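Local coordinates for amidohydrolase 3 domain-containing protein (Bacillus thuringiensis serovar konkukian, PDB 3GGM), which is of unknown function but probably hydrolyses carbon-nitrogen bonds other than peptide bonds, this chain being only the small N-terminal piece, at residues A[17-29]-A[33-45]. Sequence-based numbering, arbitrary orientation.
Sequences DPSQPEVSAIAIT and ITAVGGDELLNSA
Ile26 and Ile33 meet on one face of the antiparallel hairpin made by strands 22-29 and 32-37. Their side chains cross at about a right angle, and Ile33 CG2 presses on Ile26 CG1 at 3.5 Å, tighter than a usual carbon contact. Ile26 is fully extended (chi1 -175°), which carries its outer carbons over to Ile33; the two CD1 methyls are modelled too close together, so their exact placement is doubtful. Val36 adds CG1 beside Ile26 CG1 and turns its other methyl, CG2, to Val23 CG1 and the amide end of Gln20. Leu16 of the second subunit and Leu74 of the third pack onto this apolar patch.

The opposite face carries Ala25 and Ala27, small enough for Leu41, on the helical turns after the hairpin, to set CD2 4.0 Å from Ala27 CB.

Two classic beta bulges interrupt the pairing. At one, Gly37 O takes the N-H of Ser24 at 3.1 Å and, weakly, that of Ala25; at the other, Thr34 and Ala35 both face Ala27, whose O receives Thr34 N at 2.8 Å and whose N reaches Ala35 O. From within this second bulge, Thr34 OG1 lies implausibly close to Thr29 OG1, so the details of that link are doubtful. Past Gly37 the chain turns, and Glu40 folds back so that OE2 accepts Gly38 N at 2.7 Å, nearly straight at 174°.

Backbone bonds thus fix the strand offset, while apolar groups join the alanine face to Leu41 and Tyr9, and the Ile26 face to Ile13 and to neighbouring subunits.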
ATOM      1  N   ASP A  17       7.539  12.172 -11.781  1.00 29.50           N
ATOM      2  CA  ASP A  17       8.137  13.086 -12.750  1.00 29.92           C
ATOM      3  C   ASP A  17       8.015  14.468 -12.119  1.00 29.70           C
ATOM      4  O   ASP A  17       6.912  14.981 -11.948  1.00 28.11           O
ATOM      5  CB  ASP A  17       7.370  13.069 -14.082  1.00 33.63           C
ATOM      6  CG  ASP A  17       7.906  14.102 -15.090  1.00 35.17           C
ATOM      7  OD1 ASP A  17       8.681  15.007 -14.697  1.00 36.44           O
ATOM      8  OD2 ASP A  17       7.537  14.018 -16.279  1.00 37.33           O
ATOM      9  N   PRO A  18       9.147  15.085 -11.753  1.00 30.51           N
ATOM     10  CA  PRO A  18       9.132  16.411 -11.136  1.00 32.01           C
ATOM     11  C   PRO A  18       8.351  17.454 -11.920  1.00 32.54           C
ATOM     12  O   PRO A  18       7.725  18.336 -11.338  1.00 32.41           O
ATOM     13  CB  PRO A  18      10.614  16.757 -11.036  1.00 33.10           C
ATOM     14  CG  PRO A  18      11.243  15.411 -10.810  1.00 32.82           C
ATOM     15  CD  PRO A  18      10.519  14.553 -11.823  1.00 31.01           C
ATOM     16  N   SER A  19       8.373  17.336 -13.243  1.00 34.18           N
ATOM     17  CA  SER A  19       7.684  18.292 -14.108  1.00 36.59           C
ATOM     18  C   SER A  19       6.192  18.018 -14.268  1.00 36.12           C
ATOM     19  O   SER A  19       5.462  18.844 -14.821  1.00 36.75           O
ATOM     20  CB  SER A  19       8.330  18.304 -15.491  1.00 36.33           C
ATOM     21  OG  SER A  19       8.037  17.101 -16.177  1.00 40.85           O
ATOM     22  N   GLN A  20       5.734  16.864 -13.795  1.00 34.18           N
ATOM     23  CA  GLN A  20       4.321  16.526 -13.913  1.00 32.22           C
ATOM     24  C   GLN A  20       3.989  15.468 -12.872  1.00 30.50           C
ATOM     25  O   GLN A  20       3.739  14.308 -13.209  1.00 27.98           O
ATOM     26  CB  GLN A  20       4.026  16.000 -15.325  1.00 32.94           C
ATOM     27  CG  GLN A  20       2.551  15.988 -15.680  1.00 34.48           C
ATOM     28  CD  GLN A  20       2.288  15.647 -17.138  1.00 38.38           C
ATOM     29  OE1 GLN A  20       1.181  15.855 -17.642  1.00 40.17           O
ATOM     30  NE2 GLN A  20       3.298  15.118 -17.820  1.00 37.23           N
ATOM     31  N   PRO A  21       3.967  15.865 -11.588  1.00 30.01           N
ATOM     32  CA  PRO A  21       3.681  14.990 -10.446  1.00 30.10           C
ATOM     33  C   PRO A  21       2.252  14.469 -10.323  1.00 30.08           C
ATOM     34  O   PRO A  21       1.986  13.551  -9.537  1.00 29.93           O
ATOM     35  CB  PRO A  21       4.083  15.852  -9.251  1.00 30.31           C
ATOM     36  CG  PRO A  21       3.708  17.230  -9.714  1.00 30.32           C
ATOM     37  CD  PRO A  21       4.200  17.253 -11.139  1.00 30.44           C
ATOM     38  N   GLU A  22       1.333  15.053 -11.082  1.00 28.85           N
ATOM     39  CA  GLU A  22      -0.062  14.624 -11.030  1.00 28.02           C
ATOM     40  C   GLU A  22      -0.705  14.711 -12.408  1.00 26.02           C
ATOM     41  O   GLU A  22      -0.663  15.758 -13.050  1.00 25.01           O
ATOM     42  CB  GLU A  22      -0.844  15.502 -10.050  1.00 32.27           C
ATOM     43  CG  GLU A  22      -0.267  15.547  -8.633  1.00 38.58           C
ATOM     44  CD  GLU A  22      -0.584  14.295  -7.817  1.00 43.93           C
ATOM     45  OE1 GLU A  22      -1.783  14.032  -7.573  1.00 45.75           O
ATOM     46  OE2 GLU A  22       0.360  13.578  -7.415  1.00 47.24           O
ATOM     47  N   VAL A  23      -1.280  13.601 -12.869  1.00 19.22           N
ATOM     48  CA  VAL A  23      -1.956  13.568 -14.163  1.00 18.47           C
ATOM     49  C   VAL A  23      -3.335  12.972 -13.923  1.00 17.17           C
ATOM     50  O   VAL A  23      -3.598  12.443 -12.833  1.00 15.17           O
ATOM     51  CB  VAL A  23      -1.199  12.690 -15.186  1.00 19.65           C
ATOM     52  CG1 VAL A  23       0.179  13.299 -15.476  1.00 19.34           C
ATOM     53  CG2 VAL A  23      -1.054  11.263 -14.640  1.00 19.33           C
ATOM     54  N   SER A  24      -4.220  13.066 -14.912  1.00 16.76           N
ATOM     55  CA  SER A  24      -5.562  12.508 -14.749  1.00 17.57           C
ATOM     56  C   SER A  24      -5.762  11.259 -15.592  1.00 16.96           C
ATOM     57  O   SER A  24      -6.788  10.597 -15.493  1.00 17.23           O
ATOM     58  CB  SER A  24      -6.629  13.538 -15.130  1.00 17.77           C
ATOM     59  OG  SER A  24      -6.528  13.915 -16.497  1.00 19.50           O
ATOM     60  N   ALA A  25      -4.783  10.937 -16.427  1.00 18.31           N
ATOM     61  CA  ALA A  25      -4.916   9.776 -17.291  1.00 19.09           C
ATOM     62  C   ALA A  25      -3.583   9.100 -17.563  1.00 20.00           C
ATOM     63  O   ALA A  25      -2.553   9.750 -17.646  1.00 18.47           O
ATOM     64  CB  ALA A  25      -5.544  10.189 -18.597  1.00 19.40           C
ATOM     65  N   ILE A  26      -3.624   7.785 -17.723  1.00 20.39           N
ATOM     66  CA  ILE A  26      -2.414   7.033 -17.995  1.00 24.92           C
ATOM     67  C   ILE A  26      -2.718   5.984 -19.059  1.00 23.95           C
ATOM     68  O   ILE A  26      -3.833   5.455 -19.115  1.00 23.59           O
ATOM     69  CB  ILE A  26      -1.913   6.349 -16.699  1.00 26.24           C
ATOM     70  CG1 ILE A  26      -0.581   5.650 -16.940  1.00 28.88           C
ATOM     71  CG2 ILE A  26      -2.936   5.337 -16.222  1.00 26.36           C
ATOM     72  CD1 ILE A  26      -0.008   5.028 -15.678  1.00 32.25           C
ATOM     73  N   ALA A  27      -1.734   5.702 -19.910  1.00 24.46           N
ATOM     74  CA  ALA A  27      -1.890   4.702 -20.967  1.00 25.83           C
ATOM     75  C   ALA A  27      -0.904   3.568 -20.709  1.00 27.39           C
ATOM     76  O   ALA A  27       0.265   3.811 -20.378  1.00 27.19           O
ATOM     77  CB  ALA A  27      -1.631   5.321 -22.353  1.00 24.87           C
ATOM     78  N   ILE A  28      -1.385   2.341 -20.873  1.00 27.15           N
ATOM     79  CA  ILE A  28      -0.581   1.145 -20.642  1.00 29.07           C
ATOM     80  C   ILE A  28      -0.571   0.265 -21.881  1.00 31.26           C
ATOM     81  O   ILE A  28      -1.625  -0.029 -22.453  1.00 29.72           O
ATOM     82  CB  ILE A  28      -1.152   0.317 -19.462  1.00 29.24           C
ATOM     83  CG1 ILE A  28      -1.165   1.172 -18.193  1.00 28.69           C
ATOM     84  CG2 ILE A  28      -0.328  -0.968 -19.254  1.00 27.37           C
ATOM     85  CD1 ILE A  28      -1.841   0.497 -17.013  1.00 32.08           C
ATOM     86  N   THR A  29       0.626  -0.144 -22.297  1.00 33.46           N
ATOM     87  CA  THR A  29       0.786  -1.011 -23.460  1.00 34.99           C
ATOM     88  C   THR A  29       1.587  -2.218 -22.993  1.00 36.35           C
ATOM     89  O   THR A  29       2.730  -2.088 -22.554  1.00 34.37           O
ATOM     90  CB  THR A  29       1.518  -0.276 -24.587  1.00 35.64           C
ATOM     91  OG1 THR A  29       0.826   0.949 -24.864  1.00 37.12           O
ATOM     92  CG2 THR A  29       1.554  -1.130 -25.855  1.00 35.87           C
ATOM     93  N   ILE A  33       3.892   1.611 -18.768  1.00 40.67           N
ATOM     94  CA  ILE A  33       3.268   2.904 -19.026  1.00 40.11           C
ATOM     95  C   ILE A  33       3.827   3.487 -20.323  1.00 39.49           C
ATOM     96  O   ILE A  33       5.034   3.655 -20.460  1.00 40.51           O
ATOM     97  CB  ILE A  33       3.533   3.893 -17.881  1.00 40.10           C
ATOM     98  CG1 ILE A  33       3.200   3.234 -16.541  1.00 40.76           C
ATOM     99  CG2 ILE A  33       2.689   5.142 -18.073  1.00 40.02           C
ATOM    100  CD1 ILE A  33       1.807   2.650 -16.465  1.00 39.26           C
ATOM    101  N   THR A  34       2.932   3.806 -21.255  1.00 37.21           N
ATOM    102  CA  THR A  34       3.297   4.343 -22.567  1.00 35.85           C
ATOM    103  C   THR A  34       3.159   5.853 -22.649  1.00 33.62           C
ATOM    104  O   THR A  34       3.803   6.502 -23.479  1.00 32.57           O
ATOM    105  CB  THR A  34       2.387   3.781 -23.665  1.00 36.86           C
ATOM    106  OG1 THR A  34       2.101   2.410 -23.397  1.00 40.59           O
ATOM    107  CG2 THR A  34       3.063   3.906 -25.021  1.00 40.21           C
ATOM    108  N   ALA A  35       2.280   6.409 -21.820  1.00 30.40           N
ATOM    109  CA  ALA A  35       2.060   7.849 -21.808  1.00 28.83           C
ATOM    110  C   ALA A  35       1.200   8.252 -20.619  1.00 28.70           C
ATOM    111  O   ALA A  35       0.469   7.428 -20.060  1.00 26.52           O
ATOM    112  CB  ALA A  35       1.378   8.282 -23.106  1.00 29.72           C
ATOM    113  N   VAL A  36       1.305   9.525 -20.243  1.00 27.27           N
ATOM    114  CA  VAL A  36       0.534  10.095 -19.143  1.00 27.75           C
ATOM    115  C   VAL A  36       0.100  11.481 -19.575  1.00 27.62           C
ATOM    116  O   VAL A  36       0.734  12.091 -20.434  1.00 25.86           O
ATOM    117  CB  VAL A  36       1.364  10.239 -17.842  1.00 26.60           C
ATOM    118  CG1 VAL A  36       1.799   8.868 -17.342  1.00 25.59           C
ATOM    119  CG2 VAL A  36       2.568  11.151 -18.080  1.00 26.52           C
ATOM    120  N   GLY A  37      -0.980  11.974 -18.978  1.00 27.79           N
ATOM    121  CA  GLY A  37      -1.480  13.296 -19.316  1.00 27.85           C
ATOM    122  C   GLY A  37      -2.954  13.432 -18.974  1.00 28.37           C
ATOM    123  O   GLY A  37      -3.381  13.043 -17.882  1.00 28.93           O
ATOM    124  N   GLY A  38      -3.730  13.974 -19.908  1.00 28.94           N
ATOM    125  CA  GLY A  38      -5.151  14.165 -19.688  1.00 29.41           C
ATOM    126  C   GLY A  38      -5.989  13.332 -20.635  1.00 28.32           C
ATOM    127  O   GLY A  38      -5.503  12.356 -21.211  1.00 28.67           O
ATOM    128  N   ASP A  39      -7.244  13.709 -20.828  1.00 27.36           N
ATOM    129  CA  ASP A  39      -8.087  12.929 -21.721  1.00 28.71           C
ATOM    130  C   ASP A  39      -7.641  12.948 -23.191  1.00 28.01           C
ATOM    131  O   ASP A  39      -8.222  12.240 -24.000  1.00 25.71           O
ATOM    132  CB  ASP A  39      -9.562  13.346 -21.595  1.00 33.45           C
ATOM    133  CG  ASP A  39      -9.758  14.845 -21.648  1.00 36.02           C
ATOM    134  OD1 ASP A  39      -9.208  15.485 -22.568  1.00 39.08           O
ATOM    135  OD2 ASP A  39     -10.472  15.382 -20.769  1.00 38.93           O
ATOM    136  N   GLU A  40      -6.617  13.732 -23.546  1.00 26.96           N
ATOM    137  CA  GLU A  40      -6.163  13.724 -24.945  1.00 28.16           C
ATOM    138  C   GLU A  40      -5.595  12.339 -25.271  1.00 28.99           C
ATOM    139  O   GLU A  40      -5.542  11.939 -26.427  1.00 31.11           O
ATOM    140  CB  GLU A  40      -5.105  14.811 -25.227  1.00 26.72           C
ATOM    141  CG  GLU A  40      -3.758  14.650 -24.519  1.00 27.25           C
ATOM    142  CD  GLU A  40      -3.822  14.984 -23.036  1.00 27.22           C
ATOM    143  OE1 GLU A  40      -4.896  15.409 -22.559  1.00 28.42           O
ATOM    144  OE2 GLU A  40      -2.792  14.824 -22.348  1.00 26.79           O
ATOM    145  N   LEU A  41      -5.186  11.603 -24.240  1.00 29.70           N
ATOM    146  CA  LEU A  41      -4.658  10.258 -24.425  1.00 28.92           C
ATOM    147  C   LEU A  41      -5.684   9.360 -25.124  1.00 29.55           C
ATOM    148  O   LEU A  41      -5.323   8.406 -25.823  1.00 25.33           O
ATOM    149  CB  LEU A  41      -4.283   9.642 -23.075  1.00 28.96           C
ATOM    150  CG  LEU A  41      -2.805   9.593 -22.672  1.00 31.07           C
ATOM    151  CD1 LEU A  41      -2.175  10.972 -22.739  1.00 29.79           C
ATOM    152  CD2 LEU A  41      -2.700   9.002 -21.254  1.00 27.87           C
ATOM    153  N   LEU A  42      -6.964   9.662 -24.940  1.00 28.94           N
ATOM    154  CA  LEU A  42      -8.002   8.852 -25.566  1.00 30.96           C
ATOM    155  C   LEU A  42      -7.954   8.928 -27.099  1.00 32.53           C
ATOM    156  O   LEU A  42      -8.520   8.077 -27.781  1.00 34.03           O
ATOM    157  CB  LEU A  42      -9.381   9.279 -25.051  1.00 30.31           C
ATOM    158  CG  LEU A  42      -9.642   8.942 -23.582  1.00 27.50           C
ATOM    159  CD1 LEU A  42     -10.911   9.657 -23.071  1.00 27.87           C
ATOM    160  CD2 LEU A  42      -9.777   7.422 -23.452  1.00 29.38           C
ATOM    161  N   ASN A  43      -7.273   9.935 -27.640  1.00 33.54           N
ATOM    162  CA  ASN A  43      -7.169  10.069 -29.090  1.00 35.98           C
ATOM    163  C   ASN A  43      -6.263   8.995 -29.681  1.00 35.89           C
ATOM    164  O   ASN A  43      -6.330   8.706 -30.880  1.00 35.94           O
ATOM    165  CB  ASN A  43      -6.630  11.448 -29.477  1.00 36.22           C
ATOM    166  CG  ASN A  43      -7.547  12.573 -29.051  1.00 37.50           C
ATOM    167  OD1 ASN A  43      -8.765  12.461 -29.161  1.00 37.12           O
ATOM    168  ND2 ASN A  43      -6.965  13.668 -28.569  1.00 37.97           N
ATOM    169  N   SER A  44      -5.424   8.400 -28.839  1.00 35.56           N
ATOM    170  CA  SER A  44      -4.493   7.361 -29.283  1.00 36.36           C
ATOM    171  C   SER A  44      -5.127   5.978 -29.232  1.00 36.88           C
ATOM    172  O   SER A  44      -4.578   5.013 -29.763  1.00 37.04           O
ATOM    173  CB  SER A  44      -3.252   7.361 -28.396  1.00 37.29           C
ATOM    174  OG  SER A  44      -3.564   6.833 -27.116  1.00 36.79           O
ATOM    175  N   ALA A  45      -6.284   5.887 -28.589  1.00 37.03           N
ATOM    176  CA  ALA A  45      -6.985   4.620 -28.450  1.00 39.88           C
ATOM    177  C   ALA A  45      -7.652   4.140 -29.742  1.00 42.07           C
ATOM    178  O   ALA A  45      -7.927   4.926 -30.647  1.00 41.21           O
ATOM    179  CB  ALA A  45      -8.036   4.739 -27.351  1.00 38.17           C
TER